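PlaB phospholipase (Legionella pneumophila, PDB 6ZTI) probably hydrolyses phospholipids as an alpha/beta-hydrolase virulence enzyme of Legionella, and binds NAD(H), which mediates the tetramerization that controls its activity. Local coordinates at residues N117-P122 with T186-Y191; I344-L347 with N353-I356; L347-G352 with A429-L434. All blocks are in the same frame, centred on the assembly; numbering follows the deposited sequence.

Contact 1. Residues N117-P122 with T186-Y191; sequences NLAKCP and TANGVY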
loop_
_atom_site.group_PDB
_atom_site.type_symbol
_atom_site.label_atom_id
_atom_site.label_comp_id
_atom_site.label_asym_id
_atom_site.label_seq_id
_atom_site.Cartn_x
_atom_site.Cartn_y
_atom_site.Cartn_z
ATOM N N ASN B 117 30.741 29.387 -4.508
ATOM C CA ASN B 117 31.389 30.493 -3.815
ATOM C C ASN B 117 32.086 30.020 -2.549
ATOM O O ASN B 117 31.976 30.661 -1.498
ATOM C CB ASN B 117 30.327 31.550 -3.489
ATOM C CG ASN B 117 30.911 32.892 -3.124
ATOM O OD1 ASN B 117 32.063 33.202 -3.434
ATOM N ND2 ASN B 117 30.099 33.715 -2.471
ATOM N N LEU B 118 32.819 28.906 -2.635
ATOM C CA LEU B 118 33.387 28.321 -1.429
ATOM C C LEU B 118 34.423 29.217 -0.772
ATOM O O LEU B 118 34.711 29.034 0.413
ATOM C CB LEU B 118 34.028 26.967 -1.732
ATOM C CG LEU B 118 33.120 25.780 -2.025
ATOM C CD1 LEU B 118 33.986 24.555 -2.179
ATOM C CD2 LEU B 118 32.101 25.567 -0.942
ATOM N N ALA B 119 35.003 30.169 -1.508
ATOM C CA ALA B 119 36.014 31.043 -0.928
ATOM C C ALA B 119 35.435 32.014 0.091
ATOM O O ALA B 119 36.187 32.555 0.909
ATOM C CB ALA B 119 36.725 31.830 -2.030
ATOM N N LYS B 120 34.129 32.274 0.039
ATOM C CA LYS B 120 33.455 33.097 1.034
ATOM C C LYS B 120 32.907 32.279 2.200
ATOM O O LYS B 120 32.427 32.858 3.178
ATOM C CB LYS B 120 32.310 33.876 0.379
ATOM C CG LYS B 120 32.751 34.856 -0.701
ATOM C CD LYS B 120 33.225 36.179 -0.124
ATOM C CE LYS B 120 33.359 37.238 -1.210
ATOM N NZ LYS B 120 32.032 37.717 -1.704
ATOM N N CYS B 121 32.958 30.963 2.114
ATOM C CA CYS B 121 32.452 30.122 3.183
ATOM C C CYS B 121 33.284 30.323 4.446
ATOM O O CYS B 121 34.518 30.271 4.379
ATOM C CB CYS B 121 32.500 28.660 2.743
ATOM S SG CYS B 121 31.828 27.501 3.925
ATOM N N PRO B 122 32.661 30.538 5.610
ATOM C CA PRO B 122 33.446 30.760 6.835
ATOM C C PRO B 122 34.100 29.504 7.387
ATOM O O PRO B 122 34.816 29.577 8.392
ATOM C CB PRO B 122 32.401 31.308 7.811
ATOM C CG PRO B 122 31.129 30.666 7.370
ATOM C CD PRO B 122 31.211 30.563 5.875
ATOM N N THR B 186 39.816 22.329 -1.880
ATOM C CA THR B 186 41.211 22.693 -1.690
ATOM C C THR B 186 41.555 23.987 -2.417
ATOM O O THR B 186 42.228 24.856 -1.859
ATOM C CB THR B 186 42.101 21.550 -2.154
ATOM O OG1 THR B 186 41.669 20.353 -1.508
ATOM C CG2 THR B 186 43.534 21.817 -1.782
ATOM N N ALA B 187 41.079 24.146 -3.651
ATOM C CA ALA B 187 41.402 25.340 -4.411
ATOM C C ALA B 187 40.822 26.590 -3.778
ATOM O O ALA B 187 41.346 27.687 -4.005
ATOM C CB ALA B 187 40.887 25.195 -5.836
ATOM N N ASN B 188 39.747 26.445 -3.002
ATOM C CA ASN B 188 39.077 27.553 -2.343
ATOM C C ASN B 188 39.502 27.689 -0.890
ATOM O O ASN B 188 38.867 28.427 -0.130
ATOM C CB ASN B 188 37.557 27.381 -2.437
ATOM C CG ASN B 188 37.017 27.704 -3.809
ATOM O OD1 ASN B 188 36.782 28.868 -4.134
ATOM N ND2 ASN B 188 36.801 26.676 -4.626
ATOM N N GLY B 189 40.551 26.983 -0.479
ATOM C CA GLY B 189 41.044 27.132 0.875
ATOM C C GLY B 189 40.218 26.431 1.920
ATOM O O GLY B 189 40.296 26.786 3.098
ATOM N N VAL B 190 39.420 25.448 1.527
ATOM C CA VAL B 190 38.671 24.620 2.458
ATOM C C VAL B 190 39.324 23.252 2.443
ATOM O O VAL B 190 39.413 22.606 1.391
ATOM C CB VAL B 190 37.183 24.538 2.093
ATOM C CG1 VAL B 190 36.461 23.522 2.986
ATOM C CG2 VAL B 190 36.523 25.922 2.197
ATOM N N TYR B 191 39.796 22.827 3.601
ATOM C CA TYR B 191 40.539 21.582 3.747
ATOM C C TYR B 191 39.589 20.554 4.335
ATOM O O TYR B 191 39.186 20.664 5.497
ATOM C CB TYR B 191 41.784 21.796 4.603
ATOM C CG TYR B 191 42.734 22.754 3.929
ATOM C CD1 TYR B 191 43.349 22.419 2.727
ATOM C CD2 TYR B 191 42.995 24.009 4.471
ATOM C CE1 TYR B 191 44.214 23.316 2.081
ATOM C CE2 TYR B 191 43.830 24.883 3.849
ATOM C CZ TYR B 191 44.442 24.544 2.654
ATOM O OH TYR B 191 45.292 25.439 2.041
#
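Leu118 and Ala119 meet Asn188 and Val190 where two loops of the alpha/beta-hydrolase domain run up against each other. Most of the touching is apolar. CB of Leu118 lies 3.6 Å from CB of Asn188, and the CG of that asparagine is almost as near. On Leu118 the side-chain contact is made at CB. The Leu118 side chain also packs on Met110, Tyr183 and Cys185.

Val190 adds a looser touch, to the backbone: its CG2 comes 4.0 Å from the carbonyl O of Leu118. Leu118 and Val190 are buried and both also rest on Cys185, so they form the inner side of the contact. Ala119 is exposed, and Asn188 is partly so.

The polar part is small. CG of Asn188 stands beside its own backbone N and anti to the carbonyl carbon (chi1 -75°), which brings the amide to Ala119. OD1 of Asn188 lies 3.4 Å from the backbone N of Ala119 and 3.6 Å from the Ala119 CB. The other end of the amide turns back into its own loop, where ND2 donates to the carbonyl O of Asp184. That bond helps fix the rotation of the amide and keeps OD1 at the Ala119 side.

Each loop also holds its own shape by backbone bonds. Lys120 N donates to Asn117 O, and Cys121 N to Leu118 O. In the other loop Gly189 N donates to Thr186 O, with Gly189 at positive phi.

The loop of 117-122 joins helix 102-114 to strand 123-129. The loop of 186-191 leads from helix 171-180 into strand 191-197. These two strands are neighbours in the parallel sheet, so the contact brings together the turns that feed them. Helix 102-114 packs on Leu118 and Cys121, and helix 300-320 on Thr186.

Contact 2. Residues I344-L347 with N353-I356; sequences IFRL and NHLI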
loop_
_atom_site.group_PDB
_atom_site.type_symbol
_atom_site.label_atom_id
_atom_site.label_comp_id
_atom_site.label_asym_id
_atom_site.label_seq_id
_atom_site.Cartn_x
_atom_site.Cartn_y
_atom_site.Cartn_z
ATOM N N ILE B 344 25.891 2.435 -6.882
ATOM C CA ILE B 344 24.523 2.939 -6.816
ATOM C C ILE B 344 24.059 3.101 -8.259
ATOM O O ILE B 344 24.592 3.941 -8.992
ATOM C CB ILE B 344 24.424 4.264 -6.044
ATOM C CG1 ILE B 344 24.976 4.107 -4.630
ATOM C CG2 ILE B 344 22.938 4.739 -5.954
ATOM C CD1 ILE B 344 25.222 5.436 -3.914
ATOM N N PHE B 345 23.082 2.300 -8.673
ATOM C CA PHE B 345 22.537 2.385 -10.022
ATOM C C PHE B 345 21.306 3.274 -10.025
ATOM O O PHE B 345 20.441 3.174 -9.147
ATOM C CB PHE B 345 22.143 1.018 -10.594
ATOM C CG PHE B 345 23.288 0.059 -10.780
ATOM C CD1 PHE B 345 24.008 0.033 -11.953
ATOM C CD2 PHE B 345 23.594 -0.861 -9.798
ATOM C CE1 PHE B 345 25.035 -0.861 -12.118
ATOM C CE2 PHE B 345 24.623 -1.748 -9.954
ATOM C CZ PHE B 345 25.340 -1.756 -11.113
ATOM N N ARG B 346 21.242 4.141 -11.028
ATOM C CA ARG B 346 20.089 4.977 -11.307
ATOM C C ARG B 346 19.645 4.673 -12.723
ATOM O O ARG B 346 20.391 4.930 -13.674
ATOM C CB ARG B 346 20.436 6.449 -11.157
ATOM C CG ARG B 346 19.243 7.344 -11.298
ATOM C CD ARG B 346 19.659 8.780 -11.463
ATOM N NE ARG B 346 18.517 9.674 -11.340
ATOM C CZ ARG B 346 18.492 10.909 -11.818
ATOM N NH1 ARG B 346 19.553 11.398 -12.453
ATOM N NH2 ARG B 346 17.412 11.655 -11.648
ATOM N N LEU B 347 18.443 4.130 -12.858
ATOM C CA LEU B 347 17.891 3.711 -14.140
ATOM C C LEU B 347 16.796 4.671 -14.578
ATOM O O LEU B 347 15.743 4.757 -13.935
ATOM C CB LEU B 347 17.330 2.295 -14.032
ATOM C CG LEU B 347 17.747 1.223 -15.034
ATOM C CD1 LEU B 347 18.042 1.806 -16.411
ATOM C CD2 LEU B 347 18.935 0.446 -14.484
ATOM N N ASN B 353 11.518 9.449 -17.142
ATOM C CA ASN B 353 10.992 8.416 -16.265
ATOM C C ASN B 353 12.116 7.702 -15.542
ATOM O O ASN B 353 13.178 7.455 -16.115
ATOM C CB ASN B 353 10.174 7.401 -17.061
ATOM C CG ASN B 353 8.971 8.022 -17.709
ATOM O OD1 ASN B 353 8.081 8.515 -17.011
ATOM N ND2 ASN B 353 8.924 8.009 -19.050
ATOM N N HIS B 354 11.883 7.388 -14.272
ATOM C CA HIS B 354 12.668 6.371 -13.604
ATOM C C HIS B 354 12.093 5.012 -13.972
ATOM O O HIS B 354 10.874 4.839 -14.059
ATOM C CB HIS B 354 12.662 6.581 -12.093
ATOM C CG HIS B 354 13.585 7.671 -11.643
ATOM N ND1 HIS B 354 14.866 7.424 -11.193
ATOM C CD2 HIS B 354 13.421 9.015 -11.594
ATOM C CE1 HIS B 354 15.448 8.569 -10.879
ATOM N NE2 HIS B 354 14.591 9.549 -11.109
ATOM N N LEU B 355 12.979 4.061 -14.233
ATOM C CA LEU B 355 12.572 2.715 -14.597
ATOM C C LEU B 355 12.424 1.881 -13.335
ATOM O O LEU B 355 13.336 1.846 -12.502
ATOM C CB LEU B 355 13.592 2.095 -15.547
ATOM C CG LEU B 355 13.832 2.917 -16.817
ATOM C CD1 LEU B 355 14.554 2.067 -17.862
ATOM C CD2 LEU B 355 12.525 3.465 -17.379
ATOM N N ILE B 356 11.269 1.230 -13.192
ATOM C CA ILE B 356 10.972 0.407 -12.025
ATOM C C ILE B 356 10.895 -1.080 -12.345
ATOM O O ILE B 356 10.775 -1.886 -11.409
ATOM C CB ILE B 356 9.659 0.853 -11.343
ATOM C CG1 ILE B 356 8.484 0.766 -12.321
ATOM C CG2 ILE B 356 9.776 2.266 -10.846
ATOM C CD1 ILE B 356 7.154 0.542 -11.638
#
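His354 and Leu355 close back on Arg346 and Leu347, on the strand that the chain has just left. Asn353 comes first and is mainly the way in. Its backbone N donates to OD1 of Asp349, which fixes the start of the return.

His354 is next. Its CA lies 3.5 Å from the carbonyl O of Leu347, a CA-H...O contact bent to 134° at the hydrogen. Its ring swings toward Arg346, whose chain runs extended from CG to NE with CG anti to the backbone N (chi1 -174°). CE1 of His354 meets the edge of the guanidinium near its plane, 3.3 Å from NE of Arg346. The two planes are 49° apart, so the groups do not stack. The charge of Arg346 has its main partner elsewhere: NH1 forms a salt bridge with Glu456.

Leu355 makes the backbone link. Its N donates to Leu347 O at 2.9 Å and is almost straight, with 175° at the hydrogen. The donor sits above the carbonyl plane. CB of Leu355 is directed toward the strand, and CD1 of Leu355 packs 3.8 Å from CD1 of Leu347. Leu347 also touches Leu360, a residue of an NAD site. A bound thio-NAD is about 8 Å from the Leu347 side chain.

The arrangement is a tight reversal at the end of strand 340-349, before strand 358-364. A single backbone bond clips the returning loop to the strand end, with a leucine pair beneath it, in the mixed sheet beside the parallel hydrolase sheet.

Contact 3. Residues L347-G352 with A429-L434; sequences LIDDRG and AYYRLL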
loop_
_atom_site.group_PDB
_atom_site.type_symbol
_atom_site.label_atom_id
_atom_site.label_comp_id
_atom_site.label_asym_id
_atom_site.label_seq_id
_atom_site.Cartn_x
_atom_site.Cartn_y
_atom_site.Cartn_z
ATOM N N LEU B 347 18.443 4.130 -12.858
ATOM C CA LEU B 347 17.891 3.711 -14.140
ATOM C C LEU B 347 16.796 4.671 -14.578
ATOM O O LEU B 347 15.743 4.757 -13.935
ATOM C CB LEU B 347 17.330 2.295 -14.032
ATOM C CG LEU B 347 17.747 1.223 -15.034
ATOM C CD1 LEU B 347 18.042 1.806 -16.411
ATOM C CD2 LEU B 347 18.935 0.446 -14.484
ATOM N N ILE B 348 17.016 5.343 -15.706
ATOM C CA ILE B 348 16.083 6.317 -16.245
ATOM C C ILE B 348 15.941 6.086 -17.744
ATOM O O ILE B 348 16.616 5.234 -18.334
ATOM C CB ILE B 348 16.533 7.766 -15.964
ATOM C CG1 ILE B 348 17.962 7.971 -16.460
ATOM C CG2 ILE B 348 16.459 8.065 -14.463
ATOM C CD1 ILE B 348 18.424 9.421 -16.421
ATOM N N ASP B 349 15.035 6.846 -18.359
ATOM C CA ASP B 349 14.898 6.878 -19.807
ATOM C C ASP B 349 14.967 8.319 -20.267
ATOM O O ASP B 349 15.047 9.248 -19.459
ATOM C CB ASP B 349 13.621 6.183 -20.293
ATOM C CG ASP B 349 12.337 6.981 -20.045
ATOM O OD1 ASP B 349 12.359 8.211 -19.788
ATOM O OD2 ASP B 349 11.268 6.334 -20.126
ATOM N N ASP B 350 14.948 8.495 -21.579
ATOM C CA ASP B 350 15.172 9.797 -22.191
ATOM C C ASP B 350 13.939 10.689 -22.183
ATOM O O ASP B 350 13.993 11.779 -22.761
ATOM C CB ASP B 350 15.666 9.628 -23.627
ATOM C CG ASP B 350 14.710 8.828 -24.500
ATOM O OD1 ASP B 350 13.951 7.987 -23.979
ATOM O OD2 ASP B 350 14.745 9.028 -25.730
ATOM N N ARG B 351 12.850 10.268 -21.538
ATOM C CA ARG B 351 11.636 11.071 -21.448
ATOM C C ARG B 351 11.337 11.492 -20.018
ATOM O O ARG B 351 10.244 11.999 -19.748
ATOM C CB ARG B 351 10.438 10.306 -22.027
ATOM C CG ARG B 351 10.676 9.729 -23.411
ATOM C CD ARG B 351 11.022 10.818 -24.407
ATOM N NE ARG B 351 9.913 11.746 -24.629
ATOM C CZ ARG B 351 10.051 13.000 -25.056
ATOM N NH1 ARG B 351 11.257 13.509 -25.294
ATOM N NH2 ARG B 351 8.977 13.756 -25.233
ATOM N N GLY B 352 12.266 11.284 -19.096
ATOM C CA GLY B 352 12.110 11.740 -17.734
ATOM C C GLY B 352 11.590 10.713 -16.757
ATOM O O GLY B 352 11.260 11.077 -15.623
ATOM N N ALA B 429 5.150 0.745 -26.256
ATOM C CA ALA B 429 6.276 1.505 -25.723
ATOM C C ALA B 429 7.171 0.524 -24.971
ATOM O O ALA B 429 6.704 -0.169 -24.062
ATOM C CB ALA B 429 5.794 2.629 -24.805
ATOM N N TYR B 430 8.445 0.452 -25.350
ATOM C CA TYR B 430 9.317 -0.598 -24.839
ATOM C C TYR B 430 10.767 -0.123 -24.890
ATOM O O TYR B 430 11.075 0.950 -25.417
ATOM C CB TYR B 430 9.144 -1.893 -25.637
ATOM C CG TYR B 430 9.528 -1.724 -27.070
ATOM C CD1 TYR B 430 8.662 -1.124 -27.968
ATOM C CD2 TYR B 430 10.770 -2.126 -27.525
ATOM C CE1 TYR B 430 9.016 -0.943 -29.291
ATOM C CE2 TYR B 430 11.134 -1.951 -28.847
ATOM C CZ TYR B 430 10.253 -1.361 -29.724
ATOM O OH TYR B 430 10.620 -1.187 -31.043
ATOM N N TYR B 431 11.660 -0.960 -24.371
ATOM C CA TYR B 431 13.069 -0.633 -24.208
ATOM C C TYR B 431 13.932 -1.744 -24.776
ATOM O O TYR B 431 13.627 -2.927 -24.612
ATOM C CB TYR B 431 13.430 -0.428 -22.722
ATOM C CG TYR B 431 12.680 0.694 -22.079
ATOM C CD1 TYR B 431 13.118 2.003 -22.201
ATOM C CD2 TYR B 431 11.526 0.452 -21.362
ATOM C CE1 TYR B 431 12.419 3.049 -21.628
ATOM C CE2 TYR B 431 10.826 1.478 -20.793
ATOM C CZ TYR B 431 11.272 2.776 -20.929
ATOM O OH TYR B 431 10.560 3.799 -20.343
ATOM N N ARG B 432 15.023 -1.350 -25.421
ATOM C CA ARG B 432 16.015 -2.281 -25.934
ATOM C C ARG B 432 17.085 -2.507 -24.878
ATOM O O ARG B 432 17.489 -1.574 -24.185
ATOM C CB ARG B 432 16.652 -1.736 -27.213
ATOM C CG ARG B 432 17.388 -2.762 -28.021
ATOM C CD ARG B 432 17.940 -2.163 -29.306
ATOM N NE ARG B 432 17.107 -2.467 -30.468
ATOM C CZ ARG B 432 17.292 -1.945 -31.678
ATOM N NH1 ARG B 432 18.277 -1.079 -31.892
ATOM N NH2 ARG B 432 16.485 -2.284 -32.675
ATOM N N LEU B 433 17.542 -3.750 -24.766
ATOM C CA LEU B 433 18.601 -4.112 -23.825
ATOM C C LEU B 433 19.832 -3.230 -24.007
ATOM O O LEU B 433 20.164 -2.819 -25.115
ATOM C CB LEU B 433 18.927 -5.591 -24.046
ATOM C CG LEU B 433 20.062 -6.336 -23.382
ATOM C CD1 LEU B 433 19.816 -7.833 -23.601
ATOM C CD2 LEU B 433 21.391 -5.927 -23.959
ATOM N N LEU B 434 20.512 -2.924 -22.904
ATOM C CA LEU B 434 21.769 -2.185 -22.942
ATOM C C LEU B 434 22.882 -3.067 -22.397
ATOM O O LEU B 434 22.705 -3.724 -21.368
ATOM C CB LEU B 434 21.681 -0.888 -22.144
ATOM C CG LEU B 434 22.949 -0.047 -22.070
ATOM C CD1 LEU B 434 22.602 1.422 -22.008
ATOM C CD2 LEU B 434 23.795 -0.411 -20.886
#
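An Asx turn, overlapping a type I beta turn from Asp349 to Gly352, ends strand 340-349, and its aspartate is held from across by Tyr431. OD1 of Asp349 accepts from the backbone N of Arg351 at 2.7 Å, with the donor above the carboxylate plane.

The second oxygen faces the tyrosine. OH of Tyr431 donates to OD2 of Asp349 at 2.6 Å, and OD2 uses its anti lone pair. OD2 lies in the plane of the ring, at its edge. Carboxylate and ring planes are 30° apart, so the two flat groups are nearly coplanar. CB of Asp349 sits 3.6 Å from CE1 of Tyr431. The carboxylate gets there because CG stands between the backbone N and the carbonyl carbon (chi1 74°). Both residues are buried, and the acid is shared between the turn and the hydroxyl.

The hydroxyl has a second partner, NH1 of Arg461. This positive neighbour would probably favour a charged carboxylate.

At the outer side of the turn, Arg351 forms a salt bridge with Asp70 of the second subunit. OD1 of Asp350 accepts a hydrogen bond from the backbone N of Arg461. Strand 452-463, which carries Arg461, pairs with both strands 340-349 and 429-439. Tyr431 packs on Ala419 of strand 412-419.

How the contacts relate
Contact 1 comes first along the chain. It closes a loop of 63 residues in the hydrolase domain, between the entries to two neighbouring strands of the parallel sheet. After giving strands 231-238 and 245-252 to the mixed sheet and returning for strand 257-261, the chain reaches strand 340-349. Contacts 2 and 3 share Leu347 and both start from this strand end. Contact 2 closes the short reversal after it, whereas contact 3 spans 76 residues to strand 429-439, so only the returning piece 353-356 falls inside the longer closure. The two touch where Leu355 CD2 packs 3.6 Å from Tyr431 OH. Contact 1 is separate, with centres 34 Å from contact 2 and 40 Å from contact 3.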